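PDB 1OMO: alanine dehydrogenase from Archaeoglobus fulgidus, which catalyses the reversible NAD(+)-dependent oxidative deamination of L-alanine to pyruvate, working as a homodimer whose subunits each combine a Rossmann-fold NAD domain with a dimerisation domain. Local coordinates for residues A62-N68 with V81-L87; G113-K118 with A143-F148; I131-A137 with T193-S197; V228-K232 with A253-I259. One frame throughout, in Å; residues are numbered along the deposited sequence.

Interaction 1 of 4, residues A62-N68 with V81-L87; sequences AGLKWVN and VMALMIL
Leu64 pairs with Ile86, and Trp66 with Leu84, at the hydrogen-bonded positions of an antiparallel beta pair, strands 61-69 and 83-88 of the mixed sheet in the beta-sandwich dimer. The backbone bonds are mostly straight: Trp66 N reaches Leu84 O at 2.9 Å, nearly in line with the carbonyl, whereas the return bond from Leu84 N to Trp66 O is longer, at 3.3 Å, its donor standing 43° out of the carbonyl plane.

Packing is tight on the face of Lys65, Val67, Ala83 and Met85. Small Ala83 lets Val67 lean across, CG1 to CB 3.4 Å. Gly63 suits its place because any beta carbon would strike Met85 SD and Ile86 O. Bends at chi2 (64°) and chi3 (81°) fold Met85 back over strand 61-69, its CE 4.1 Å from Lys65 CB; helix 294-311 covers this methionine. Lys65, the probable proton donor/acceptor, passes Ala83 CB with its CG and CD before its NZ reaches Asp297 and Thr105.

On the opposite face Leu64, Trp66, Leu84 and Ile86 hardly touch one another across the pair. The second subunit covers part of this face: its Ala53 packs on Leu64, and its Asn88 OD1 hydrogen-bonds to Trp66 NE1.

The loose end is at Val81, partly exposed, whose side chain comes within about 6 Å of the bound NAD. There the valine's CG1 meets Val67 CG1 at 3.7 Å, while Val81 CA approaches Asn68 O at 3.5 Å in a CA-H...O contact.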
loop_
_atom_site.group_PDB
_atom_site.type_symbol
_atom_site.label_atom_id
_atom_site.label_comp_id
_atom_site.label_asym_id
_atom_site.label_seq_id
_atom_site.Cartn_x
_atom_site.Cartn_y
_atom_site.Cartn_z
ATOM N N ALA A 62 -0.673 12.487 -4.804
ATOM C CA ALA A 62 -0.979 11.323 -4.003
ATOM C C ALA A 62 0.073 10.336 -4.450
ATOM O O ALA A 62 0.611 10.468 -5.547
ATOM C CB ALA A 62 -2.380 10.807 -4.298
ATOM N N GLY A 63 0.416 9.393 -3.586
ATOM C CA GLY A 63 1.417 8.395 -3.959
ATOM C C GLY A 63 1.533 7.287 -2.948
ATOM O O GLY A 63 1.004 7.382 -1.836
ATOM N N LEU A 64 2.213 6.216 -3.323
ATOM C CA LEU A 64 2.414 5.113 -2.396
ATOM C C LEU A 64 3.855 4.641 -2.447
ATOM O O LEU A 64 4.352 4.341 -3.521
ATOM C CB LEU A 64 1.487 3.929 -2.722
ATOM C CG LEU A 64 1.772 2.774 -1.724
ATOM C CD1 LEU A 64 0.493 2.131 -1.294
ATOM C CD2 LEU A 64 2.703 1.731 -2.342
ATOM N N LYS A 65 4.531 4.577 -1.300
ATOM C CA LYS A 65 5.897 4.082 -1.287
ATOM C C LYS A 65 5.808 2.634 -0.788
ATOM O O LYS A 65 5.060 2.335 0.159
ATOM C CB LYS A 65 6.802 4.898 -0.350
ATOM C CG LYS A 65 8.286 4.650 -0.616
ATOM C CD LYS A 65 9.206 5.412 0.329
ATOM C CE LYS A 65 9.170 4.833 1.761
ATOM N NZ LYS A 65 10.096 5.590 2.618
ATOM N N TRP A 66 6.546 1.750 -1.457
ATOM C CA TRP A 66 6.583 0.321 -1.123
ATOM C C TRP A 66 8.073 -0.014 -0.891
ATOM O O TRP A 66 8.849 -0.116 -1.834
ATOM C CB TRP A 66 5.970 -0.449 -2.292
ATOM C CG TRP A 66 5.827 -1.920 -2.167
ATOM C CD1 TRP A 66 6.226 -2.836 -3.088
ATOM C CD2 TRP A 66 5.123 -2.652 -1.156
ATOM N NE1 TRP A 66 5.813 -4.089 -2.730
ATOM C CE2 TRP A 66 5.133 -4.011 -1.539
ATOM C CE3 TRP A 66 4.491 -2.294 0.047
ATOM C CZ2 TRP A 66 4.520 -5.029 -0.768
ATOM C CZ3 TRP A 66 3.881 -3.296 0.822
ATOM C CH2 TRP A 66 3.908 -4.651 0.405
ATOM N N VAL A 67 8.452 -0.092 0.386
ATOM C CA VAL A 67 9.829 -0.330 0.870
ATOM C C VAL A 67 10.015 -1.669 1.551
ATOM O O VAL A 67 9.135 -2.120 2.275
ATOM C CB VAL A 67 10.224 0.596 2.017
ATOM C CG1 VAL A 67 11.611 1.058 1.837
ATOM C CG2 VAL A 67 9.203 1.681 2.199
ATOM N N ASN A 68 11.196 -2.248 1.401
ATOM C CA ASN A 68 11.478 -3.521 2.049
ATOM C C ASN A 68 12.695 -3.386 2.992
ATOM O O ASN A 68 13.460 -2.412 2.933
ATOM C CB ASN A 68 11.821 -4.560 1.022
ATOM C CG ASN A 68 13.270 -4.527 0.683
ATOM O OD1 ASN A 68 14.058 -5.359 1.160
ATOM N ND2 ASN A 68 13.655 -3.559 -0.118
ATOM N N VAL A 81 17.724 -2.029 2.002
ATOM C CA VAL A 81 16.515 -1.263 1.763
ATOM C C VAL A 81 16.455 -0.797 0.310
ATOM O O VAL A 81 17.406 -0.198 -0.210
ATOM C CB VAL A 81 16.526 -0.021 2.680
ATOM C CG1 VAL A 81 15.258 0.790 2.548
ATOM C CG2 VAL A 81 16.727 -0.462 4.110
ATOM N N MET A 82 15.341 -1.098 -0.349
ATOM C CA MET A 82 15.092 -0.666 -1.714
ATOM C C MET A 82 13.665 -0.119 -1.628
ATOM O O MET A 82 12.816 -0.663 -0.913
ATOM C CB MET A 82 15.169 -1.838 -2.687
ATOM C CG MET A 82 16.588 -2.287 -3.043
ATOM S SD MET A 82 16.580 -3.927 -3.858
ATOM C CE MET A 82 16.397 -4.942 -2.400
ATOM N N ALA A 83 13.405 1.001 -2.290
ATOM C CA ALA A 83 12.056 1.551 -2.254
ATOM C C ALA A 83 11.645 2.134 -3.585
ATOM O O ALA A 83 12.477 2.677 -4.330
ATOM C CB ALA A 83 11.904 2.606 -1.136
ATOM N N LEU A 84 10.351 1.995 -3.868
ATOM C CA LEU A 84 9.740 2.486 -5.085
ATOM C C LEU A 84 8.530 3.297 -4.699
ATOM O O LEU A 84 7.742 2.875 -3.838
ATOM C CB LEU A 84 9.272 1.347 -5.968
ATOM C CG LEU A 84 10.311 0.562 -6.739
ATOM C CD1 LEU A 84 9.587 -0.487 -7.632
ATOM C CD2 LEU A 84 11.172 1.528 -7.555
ATOM N N MET A 85 8.386 4.444 -5.360
ATOM C CA MET A 85 7.276 5.361 -5.153
ATOM C C MET A 85 6.481 5.486 -6.451
ATOM O O MET A 85 7.055 5.698 -7.540
ATOM C CB MET A 85 7.809 6.752 -4.763
ATOM C CG MET A 85 6.821 7.950 -4.955
ATOM S SD MET A 85 5.349 7.824 -3.900
ATOM C CE MET A 85 6.070 8.456 -2.323
ATOM N N ILE A 86 5.170 5.323 -6.329
ATOM C CA ILE A 86 4.269 5.504 -7.451
ATOM C C ILE A 86 3.594 6.849 -7.103
ATOM O O ILE A 86 2.971 6.989 -6.043
ATOM C CB ILE A 86 3.186 4.395 -7.569
ATOM C CG1 ILE A 86 3.826 3.010 -7.797
ATOM C CG2 ILE A 86 2.269 4.751 -8.752
ATOM C CD1 ILE A 86 2.886 1.802 -7.653
ATOM N N LEU A 87 3.755 7.839 -7.978
ATOM C CA LEU A 87 3.197 9.183 -7.779
ATOM C C LEU A 87 1.969 9.284 -8.639
ATOM O O LEU A 87 2.060 9.043 -9.837
ATOM C CB LEU A 87 4.170 10.261 -8.260
ATOM C CG LEU A 87 4.608 11.449 -7.417
ATOM C CD1 LEU A 87 5.026 12.529 -8.383
ATOM C CD2 LEU A 87 3.539 11.968 -6.521
#

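Interaction 2 of 4, residues G113-K118 with A143-F148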
loop_
_atom_site.group_PDB
_atom_site.type_symbol
_atom_site.label_atom_id
_atom_site.label_comp_id
_atom_site.label_asym_id
_atom_site.label_seq_id
_atom_site.Cartn_x
_atom_site.Cartn_y
_atom_site.Cartn_z
ATOM N N GLY A 113 15.540 15.424 10.402
ATOM C CA GLY A 113 16.433 15.556 11.528
ATOM C C GLY A 113 16.840 17.003 11.644
ATOM O O GLY A 113 16.815 17.554 12.725
ATOM N N GLY A 114 17.184 17.602 10.510
ATOM C CA GLY A 114 17.587 18.994 10.463
ATOM C C GLY A 114 16.476 19.965 10.859
ATOM O O GLY A 114 16.741 20.950 11.557
ATOM N N ILE A 115 15.247 19.708 10.396
ATOM C CA ILE A 115 14.102 20.561 10.720
ATOM C C ILE A 115 13.762 20.401 12.209
ATOM O O ILE A 115 13.516 21.396 12.913
ATOM C CB ILE A 115 12.874 20.208 9.825
ATOM C CG1 ILE A 115 13.138 20.673 8.391
ATOM C CG2 ILE A 115 11.612 20.893 10.309
ATOM C CD1 ILE A 115 13.326 22.149 8.262
ATOM N N ALA A 116 13.781 19.171 12.724
ATOM C CA ALA A 116 13.469 19.020 14.144
ATOM C C ALA A 116 14.504 19.756 15.045
ATOM O O ALA A 116 14.128 20.426 16.016
ATOM C CB ALA A 116 13.374 17.536 14.529
ATOM N N ALA A 117 15.787 19.653 14.732
ATOM C CA ALA A 117 16.781 20.330 15.552
ATOM C C ALA A 117 16.580 21.854 15.425
ATOM O O ALA A 117 16.667 22.568 16.414
ATOM C CB ALA A 117 18.194 19.902 15.138
ATOM N N LYS A 118 16.254 22.336 14.224
ATOM C CA LYS A 118 16.020 23.762 14.037
ATOM C C LYS A 118 14.964 24.299 15.008
ATOM O O LYS A 118 15.099 25.403 15.539
ATOM C CB LYS A 118 15.548 24.073 12.617
ATOM C CG LYS A 118 15.056 25.539 12.506
ATOM C CD LYS A 118 14.867 26.062 11.069
ATOM C CE LYS A 118 13.461 25.783 10.556
ATOM N NZ LYS A 118 13.225 26.365 9.191
ATOM N N ALA A 143 21.906 17.846 6.723
ATOM C CA ALA A 143 20.730 18.650 6.984
ATOM C C ALA A 143 21.042 19.664 8.098
ATOM O O ALA A 143 20.694 20.859 7.993
ATOM C CB ALA A 143 19.588 17.778 7.400
ATOM N N LEU A 144 21.686 19.180 9.161
ATOM C CA LEU A 144 22.021 20.010 10.301
ATOM C C LEU A 144 22.941 21.184 9.968
ATOM O O LEU A 144 22.806 22.280 10.549
ATOM C CB LEU A 144 22.646 19.151 11.421
ATOM C CG LEU A 144 21.737 18.157 12.166
ATOM C CD1 LEU A 144 22.575 17.194 13.001
ATOM C CD2 LEU A 144 20.768 18.939 13.078
ATOM N N ARG A 145 23.881 20.997 9.054
ATOM C CA ARG A 145 24.705 22.132 8.774
ATOM C C ARG A 145 23.966 23.155 7.927
ATOM O O ARG A 145 24.474 24.224 7.670
ATOM C CB ARG A 145 26.053 21.735 8.171
ATOM C CG ARG A 145 26.033 21.038 6.881
ATOM C CD ARG A 145 27.470 20.785 6.504
ATOM N NE ARG A 145 27.576 20.298 5.146
ATOM C CZ ARG A 145 28.612 20.550 4.355
ATOM N NH1 ARG A 145 29.615 21.289 4.795
ATOM N NH2 ARG A 145 28.657 20.023 3.138
ATOM N N ARG A 146 22.750 22.853 7.505
ATOM C CA ARG A 146 22.002 23.862 6.762
ATOM C C ARG A 146 21.408 24.763 7.833
ATOM O O ARG A 146 21.025 25.874 7.565
ATOM C CB ARG A 146 20.858 23.240 5.949
ATOM C CG ARG A 146 21.143 23.084 4.467
ATOM C CD ARG A 146 22.328 22.194 4.225
ATOM N NE ARG A 146 22.471 21.871 2.815
ATOM C CZ ARG A 146 23.298 20.941 2.343
ATOM N NH1 ARG A 146 23.367 20.717 1.029
ATOM N NH2 ARG A 146 24.052 20.237 3.187
ATOM N N VAL A 147 21.332 24.279 9.061
ATOM C CA VAL A 147 20.717 25.098 10.090
ATOM C C VAL A 147 21.616 25.554 11.229
ATOM O O VAL A 147 21.233 26.426 12.016
ATOM C CB VAL A 147 19.438 24.391 10.677
ATOM C CG1 VAL A 147 18.311 24.386 9.614
ATOM C CG2 VAL A 147 19.743 22.956 11.069
ATOM N N PHE A 148 22.808 24.978 11.318
ATOM C CA PHE A 148 23.744 25.360 12.376
ATOM C C PHE A 148 25.164 25.373 11.863
ATOM O O PHE A 148 25.545 24.595 10.989
ATOM C CB PHE A 148 23.740 24.377 13.554
ATOM C CG PHE A 148 22.470 24.345 14.356
ATOM C CD1 PHE A 148 21.576 23.290 14.200
ATOM C CD2 PHE A 148 22.209 25.313 15.327
ATOM C CE1 PHE A 148 20.449 23.184 14.995
ATOM C CE2 PHE A 148 21.085 25.221 16.130
ATOM C CZ PHE A 148 20.193 24.140 15.963
#
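Leu144 O is gripped twice, by Val147 N at 2.9 Å and by Phe148 N at 2.8 Å, and this pair of bonds draws the chain round after Leu144 and helps set Val147 and Phe148 against helix 102-120. The axes of the two short helix segments approach to 8.1 Å, with 35° between their directions, a close pass that small residues make possible. At Gly114 a beta carbon would run into Ala143 CB; with only hydrogens there, Ala143 CB rests 3.9 Å from Gly114 CA.

Leu144 starts off obliquely, but its CD2 branch swings in between the helices and meets Ala117 CB at 3.4 Å. Alanine is fitting here, since a longer side chain would compete with this leucine methyl and with the Phe148 ring. That ring is brought over by a chi1 of -67°, which sets CG anti to the carbonyl carbon; its CE1 lies 4.0 Å from Ala117 CB, and the ring presents its edge to Ala117 O, 3.9 Å from CZ and near the ring plane. Val147 divides its two methyls: CG2 sits 3.6 Å from Gly114 O, and CG1 touches the aliphatic part of Lys118, whose chain crosses it at about a right angle and carries its ammonium away toward Glu25 of helix 17-32, a long, weak ion pair.

Ala116 and Ala117 also touch strand 212-215, and Gly113 O accepts a bond from Asn214, so helix 102-120 rests on the parallel sheet. Its partner is the helix of the beta-alpha-beta unit formed by strand 127-131, helix 135-147 and strand 152-156, the opening unit of the Rossmann-fold NAD domain.

Interaction 3 of 4, residues I131-A137 with T193-S197. With NAD (nicotinamide-adenine-dinucleotide), chain D.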
loop_
_atom_site.group_PDB
_atom_site.type_symbol
_atom_site.label_atom_id
_atom_site.label_comp_id
_atom_site.label_asym_id
_atom_site.label_seq_id
_atom_site.Cartn_x
_atom_site.Cartn_y
_atom_site.Cartn_z
ATOM N N ILE A 131 25.994 8.970 17.380
ATOM C CA ILE A 131 26.090 7.595 17.837
ATOM C C ILE A 131 25.620 6.828 16.606
ATOM O O ILE A 131 24.427 6.785 16.323
ATOM C CB ILE A 131 25.137 7.303 18.996
ATOM C CG1 ILE A 131 25.396 8.281 20.144
ATOM C CG2 ILE A 131 25.327 5.888 19.460
ATOM C CD1 ILE A 131 26.843 8.288 20.618
ATOM N N GLY A 132 26.568 6.238 15.884
ATOM C CA GLY A 132 26.276 5.510 14.668
ATOM C C GLY A 132 26.801 6.384 13.532
ATOM O O GLY A 132 26.450 7.563 13.444
ATOM N N CYS A 133 27.645 5.834 12.671
ATOM C CA CYS A 133 28.217 6.625 11.590
ATOM C C CYS A 133 27.994 5.981 10.230
ATOM O O CYS A 133 28.885 6.004 9.378
ATOM C CB CYS A 133 29.724 6.867 11.827
ATOM S SG CYS A 133 30.123 7.782 13.377
ATOM N N GLY A 134 26.808 5.390 10.050
ATOM C CA GLY A 134 26.418 4.795 8.778
ATOM C C GLY A 134 25.749 5.851 7.875
ATOM O O GLY A 134 25.823 7.061 8.135
ATOM N N THR A 135 25.072 5.387 6.835
ATOM C CA THR A 135 24.433 6.250 5.871
ATOM C C THR A 135 23.624 7.406 6.415
ATOM O O THR A 135 23.858 8.556 6.075
ATOM C CB THR A 135 23.528 5.431 4.945
ATOM O OG1 THR A 135 24.338 4.535 4.175
ATOM C CG2 THR A 135 22.744 6.347 4.010
ATOM N N GLN A 136 22.650 7.098 7.246
ATOM C CA GLN A 136 21.804 8.126 7.799
ATOM C C GLN A 136 22.576 9.207 8.550
ATOM O O GLN A 136 22.170 10.390 8.512
ATOM C CB GLN A 136 20.734 7.512 8.694
ATOM C CG GLN A 136 19.761 8.564 9.174
ATOM C CD GLN A 136 19.258 9.446 8.027
ATOM O OE1 GLN A 136 19.049 10.662 8.200
ATOM N NE2 GLN A 136 19.057 8.831 6.842
ATOM N N ALA A 137 23.674 8.847 9.226
ATOM C CA ALA A 137 24.413 9.874 9.955
ATOM C C ALA A 137 24.861 10.979 9.005
ATOM O O ALA A 137 24.765 12.158 9.350
ATOM C CB ALA A 137 25.635 9.289 10.676
ATOM N N THR A 193 21.335 9.886 17.275
ATOM C CA THR A 193 21.522 8.434 17.401
ATOM C C THR A 193 20.977 7.781 16.134
ATOM O O THR A 193 19.839 7.947 15.775
ATOM C CB THR A 193 20.844 7.874 18.648
ATOM O OG1 THR A 193 19.440 7.985 18.507
ATOM C CG2 THR A 193 21.312 8.657 19.918
ATOM N N THR A 194 21.799 6.993 15.469
ATOM C CA THR A 194 21.420 6.452 14.190
ATOM C C THR A 194 21.648 4.936 14.049
ATOM O O THR A 194 21.784 4.402 12.938
ATOM C CB THR A 194 22.222 7.295 13.166
ATOM O OG1 THR A 194 21.394 7.681 12.074
ATOM C CG2 THR A 194 23.397 6.610 12.711
ATOM N N THR A 195 21.661 4.232 15.181
ATOM C CA THR A 195 21.918 2.795 15.164
ATOM C C THR A 195 20.655 1.949 15.114
ATOM O O THR A 195 19.569 2.427 15.404
ATOM C CB THR A 195 22.720 2.347 16.417
ATOM O OG1 THR A 195 21.836 2.241 17.537
ATOM C CG2 THR A 195 23.808 3.370 16.767
ATOM N N PRO A 196 20.791 0.684 14.702
ATOM C CA PRO A 196 19.634 -0.216 14.639
ATOM C C PRO A 196 19.634 -1.082 15.893
ATOM O O PRO A 196 19.045 -2.140 15.920
ATOM C CB PRO A 196 19.902 -1.052 13.393
ATOM C CG PRO A 196 21.429 -1.189 13.433
ATOM C CD PRO A 196 21.883 0.216 13.826
ATOM N N SER A 197 20.313 -0.637 16.933
ATOM C CA SER A 197 20.368 -1.428 18.162
ATOM C C SER A 197 19.002 -1.770 18.750
ATOM O O SER A 197 18.004 -1.101 18.467
ATOM C CB SER A 197 21.171 -0.685 19.217
ATOM O OG SER A 197 21.067 -1.347 20.457
HETATM P PA NAD D . 23.784 1.498 8.341
HETATM O O1A NAD D . 23.871 0.040 8.604
HETATM O O2A NAD D . 24.558 2.085 7.153
HETATM O O5B NAD D . 24.100 2.531 9.591
HETATM C C5B NAD D . 24.048 2.094 11.014
HETATM C C4B NAD D . 25.469 2.310 11.598
HETATM O O4B NAD D . 25.303 1.900 13.027
HETATM C C3B NAD D . 26.634 1.337 11.086
HETATM O O3B NAD D . 27.794 2.116 10.592
HETATM C C2B NAD D . 26.980 0.426 12.289
HETATM O O2B NAD D . 28.246 -0.117 12.391
HETATM C C1B NAD D . 26.517 1.338 13.468
HETATM N N9A NAD D . 26.120 0.612 14.639
HETATM C C8A NAD D . 25.414 -0.562 14.807
HETATM N N7A NAD D . 25.237 -0.891 16.069
HETATM C C5A NAD D . 25.815 0.041 16.815
HETATM C C6A NAD D . 25.926 0.211 18.264
HETATM N N6A NAD D . 25.430 -0.663 19.102
HETATM N N1A NAD D . 26.607 1.347 18.664
HETATM C C2A NAD D . 27.139 2.256 17.813
HETATM N N3A NAD D . 27.061 2.130 16.408
HETATM C C4A NAD D . 26.373 1.015 15.958
HETATM O O3 NAD D . 22.264 2.168 8.236
HETATM P PN NAD D . 21.644 3.714 7.900
HETATM O O1N NAD D . 22.803 4.676 7.899
HETATM O O2N NAD D . 20.677 3.606 6.738
HETATM O O5D NAD D . 20.790 3.910 9.340
HETATM C C5D NAD D . 20.033 2.571 9.669
HETATM C C4D NAD D . 19.091 2.719 10.818
HETATM O O4D NAD D . 18.144 3.880 10.483
HETATM C C3D NAD D . 18.138 1.506 11.064
HETATM O O3D NAD D . 17.679 1.441 12.427
HETATM C C2D NAD D . 17.024 1.827 10.063
HETATM O O2D NAD D . 15.942 0.957 10.100
HETATM C C1D NAD D . 16.753 3.366 10.414
HETATM N N1N NAD D . 16.154 4.290 9.390
HETATM C C2N NAD D . 15.027 5.053 9.925
HETATM C C3N NAD D . 14.554 6.089 9.041
HETATM C C7N NAD D . 13.278 6.930 9.648
HETATM O O7N NAD D . 12.505 7.509 8.831
HETATM N N7N NAD D . 13.126 6.980 11.010
HETATM C C4N NAD D . 15.076 6.421 7.769
HETATM C C5N NAD D . 16.197 5.585 7.369
HETATM C C6N NAD D . 16.721 4.552 8.163
#
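A chi1 of -135°, away from the staggered positions, turns Thr194 so that CG2 points into the turn of residues 131-137 and OG1 faces Gln136, whose own chi1 of -175° brings CG across it, 3.4 Å from that OG1. The CG2 methyl wedges in 3.3 Å from Gly132 O and 4.0 Å from Ala137 CB. The buried OG1 has no polar partner in the model. An alanine here would lack the CG2 wedge and is likely to leave a gap between Gly132 and Ala137, with the glycine turn less firmly backed.

Just before it in sequence the two chains pair as parallel strands: Thr194 N gives Ile131 O a 2.8 Å bond, almost in line with the carbonyl. Thr195, branched at CB, sets its CG2 between Ile131 O and the adenine, 3.5 Å from NAD N3A, while Glu225, a sodium ligand, binds its backbone N. Gly132 has positive phi, and a side chain there would hit Thr194; one on Gly134 would strike NAD O5B. The helix thus starts against the diphosphate, with Thr135 N weakly bonded to NAD O2A at 3.4 Å and Gln136 N very close to O1N. Gly132, Gly134 and Ala137 fit the GxGxxA pattern of the Rossmann dinucleotide-binding turn.

Interaction 4 of 4, residues V228-K232 with A253-I259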
loop_
_atom_site.group_PDB
_atom_site.type_symbol
_atom_site.label_atom_id
_atom_site.label_comp_id
_atom_site.label_asym_id
_atom_site.label_seq_id
_atom_site.Cartn_x
_atom_site.Cartn_y
_atom_site.Cartn_z
ATOM N N VAL A 228 16.038 4.285 28.982
ATOM C CA VAL A 228 14.702 4.792 29.222
ATOM C C VAL A 228 14.700 5.973 30.209
ATOM O O VAL A 228 13.816 6.831 30.149
ATOM C CB VAL A 228 13.795 3.659 29.712
ATOM C CG1 VAL A 228 12.493 4.200 30.160
ATOM C CG2 VAL A 228 13.535 2.684 28.565
ATOM N N GLU A 229 15.686 6.052 31.106
ATOM C CA GLU A 229 15.715 7.163 32.069
ATOM C C GLU A 229 15.864 8.518 31.360
ATOM O O GLU A 229 15.552 9.558 31.937
ATOM C CB GLU A 229 16.866 6.995 33.080
ATOM C CG GLU A 229 16.687 5.864 34.124
ATOM C CD GLU A 229 15.542 6.112 35.118
ATOM O OE1 GLU A 229 15.372 7.265 35.555
ATOM O OE2 GLU A 229 14.825 5.153 35.488
ATOM N N ILE A 230 16.378 8.510 30.130
ATOM C CA ILE A 230 16.518 9.750 29.367
ATOM C C ILE A 230 15.108 10.171 28.966
ATOM O O ILE A 230 14.768 11.341 29.035
ATOM C CB ILE A 230 17.352 9.543 28.057
ATOM C CG1 ILE A 230 18.763 9.077 28.401
ATOM C CG2 ILE A 230 17.424 10.818 27.250
ATOM C CD1 ILE A 230 19.605 8.668 27.173
ATOM N N LEU A 231 14.284 9.205 28.566
ATOM C CA LEU A 231 12.913 9.487 28.143
ATOM C C LEU A 231 12.096 10.138 29.250
ATOM O O LEU A 231 11.394 11.132 29.015
ATOM C CB LEU A 231 12.215 8.204 27.650
ATOM C CG LEU A 231 12.781 7.520 26.396
ATOM C CD1 LEU A 231 11.892 6.302 25.995
ATOM C CD2 LEU A 231 12.854 8.537 25.266
ATOM N N LYS A 232 12.194 9.584 30.452
ATOM C CA LYS A 232 11.457 10.102 31.619
ATOM C C LYS A 232 11.718 11.579 31.928
ATOM O O LYS A 232 10.849 12.311 32.392
ATOM C CB LYS A 232 11.846 9.313 32.871
ATOM C CG LYS A 232 11.491 7.867 32.840
ATOM C CD LYS A 232 11.962 7.230 34.113
ATOM C CE LYS A 232 11.650 5.764 34.138
ATOM N NZ LYS A 232 12.060 5.151 35.432
ATOM N N ALA A 253 9.611 1.437 25.762
ATOM C CA ALA A 253 9.195 2.116 26.969
ATOM C C ALA A 253 7.693 2.121 27.132
ATOM O O ALA A 253 7.181 1.823 28.218
ATOM C CB ALA A 253 9.711 3.535 26.970
ATOM N N VAL A 254 6.982 2.470 26.062
ATOM C CA VAL A 254 5.515 2.517 26.104
ATOM C C VAL A 254 4.962 1.108 26.320
ATOM O O VAL A 254 4.087 0.895 27.154
ATOM C CB VAL A 254 4.934 3.131 24.784
ATOM C CG1 VAL A 254 3.456 2.836 24.666
ATOM C CG2 VAL A 254 5.173 4.650 24.757
ATOM N N SER A 255 5.491 0.151 25.571
ATOM C CA SER A 255 5.060 -1.238 25.690
ATOM C C SER A 255 5.294 -1.847 27.075
ATOM O O SER A 255 4.483 -2.635 27.550
ATOM C CB SER A 255 5.772 -2.097 24.648
ATOM O OG SER A 255 5.244 -1.871 23.359
ATOM N N LYS A 256 6.410 -1.508 27.714
ATOM C CA LYS A 256 6.700 -2.055 29.028
ATOM C C LYS A 256 6.100 -1.186 30.125
ATOM O O LYS A 256 6.287 -1.433 31.322
ATOM C CB LYS A 256 8.202 -2.227 29.216
ATOM C CG LYS A 256 8.797 -3.298 28.316
ATOM C CD LYS A 256 10.093 -3.839 28.916
ATOM C CE LYS A 256 11.022 -4.425 27.882
ATOM N NZ LYS A 256 12.409 -3.917 28.100
ATOM N N GLY A 257 5.381 -0.156 29.690
ATOM C CA GLY A 257 4.691 0.735 30.608
ATOM C C GLY A 257 5.475 1.767 31.388
ATOM O O GLY A 257 4.945 2.350 32.328
ATOM N N VAL A 258 6.721 2.008 31.008
ATOM C CA VAL A 258 7.530 2.980 31.710
ATOM C C VAL A 258 6.968 4.386 31.522
ATOM O O VAL A 258 6.719 5.097 32.500
ATOM C CB VAL A 258 8.976 2.895 31.258
ATOM C CG1 VAL A 258 9.818 3.934 31.981
ATOM C CG2 VAL A 258 9.499 1.491 31.569
ATOM N N ILE A 259 6.759 4.797 30.281
ATOM C CA ILE A 259 6.166 6.104 30.056
ATOM C C ILE A 259 4.817 5.944 29.371
ATOM O O ILE A 259 4.537 4.922 28.730
ATOM C CB ILE A 259 7.053 7.013 29.190
ATOM C CG1 ILE A 259 7.418 6.292 27.901
ATOM C CG2 ILE A 259 8.259 7.460 29.973
ATOM C CD1 ILE A 259 7.967 7.209 26.870
#
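Ile259 and Val258 bury the most surface here, with Leu231 next, and the three form an apolar seam where the short, weakly bonded helix 228-232 meets the chain just past helix 251-255. Leu231 reaches across with CD1, which touches Ala253 CB at 3.7 Å and Ile259 CD1 at 4.1 Å; the leucine and isoleucine chains cross at about a right angle and meet through their CD1 methyls. Ala253 is small enough to let the leucine come down on the helix itself.

Val258 faces helix 228-232 with CG1. With chi1 at 179° this methyl lies anti to the backbone N and abuts Val228 CG1 at 3.2 Å, a shortness that may owe something to the model. The same CG1 meets Lys232 CE at 3.4 Å. Lys232 is fully extended beyond CG: its CG lies 4.3 Å from Ile259 CG2, its CE rests against the valine methyl, and NZ, further out, forms a salt bridge with Glu229 OE2 at 2.8 Å, approaching from above the carboxylate plane. The long lysine thus combines an apolar stem with an exposed charge.

A Schellman motif brings Val258 and Ile259 round. Gly257, with phi of 76°, ends helix 251-255, and Val258 N returns to Ala253 O at 2.8 Å.

Helix 228-232 runs directly into strand 234-238, and both Leu231 and Ile230 press on Ile287 of the adjacent strand 285-289, so the seam joins helix 251-255 to one flank of the parallel sheet.

How the interactions relate
Along the chain, interaction 1 closes before any other opens, and it stands apart in the mixed sheet of the dimerisation domain, its centre about 23 Å from that of interaction 3. Interactions 2 and 3 interlock: their segments alternate in sequence, both draw on helix 135-147, and their centres are about 16 Å apart, so one end of that helix meets NAD while the other packs against helix 102-120. Interaction 4 comes last, its centre about 21 Å from that of interaction 3, farther along the parallel sheet of the NAD domain. Interaction 1 holds the probable catalytic Lys65 and interaction 3 part of the NAD pocket, their nearest atoms about 9 Å apart, consistent with an active site between the two domains.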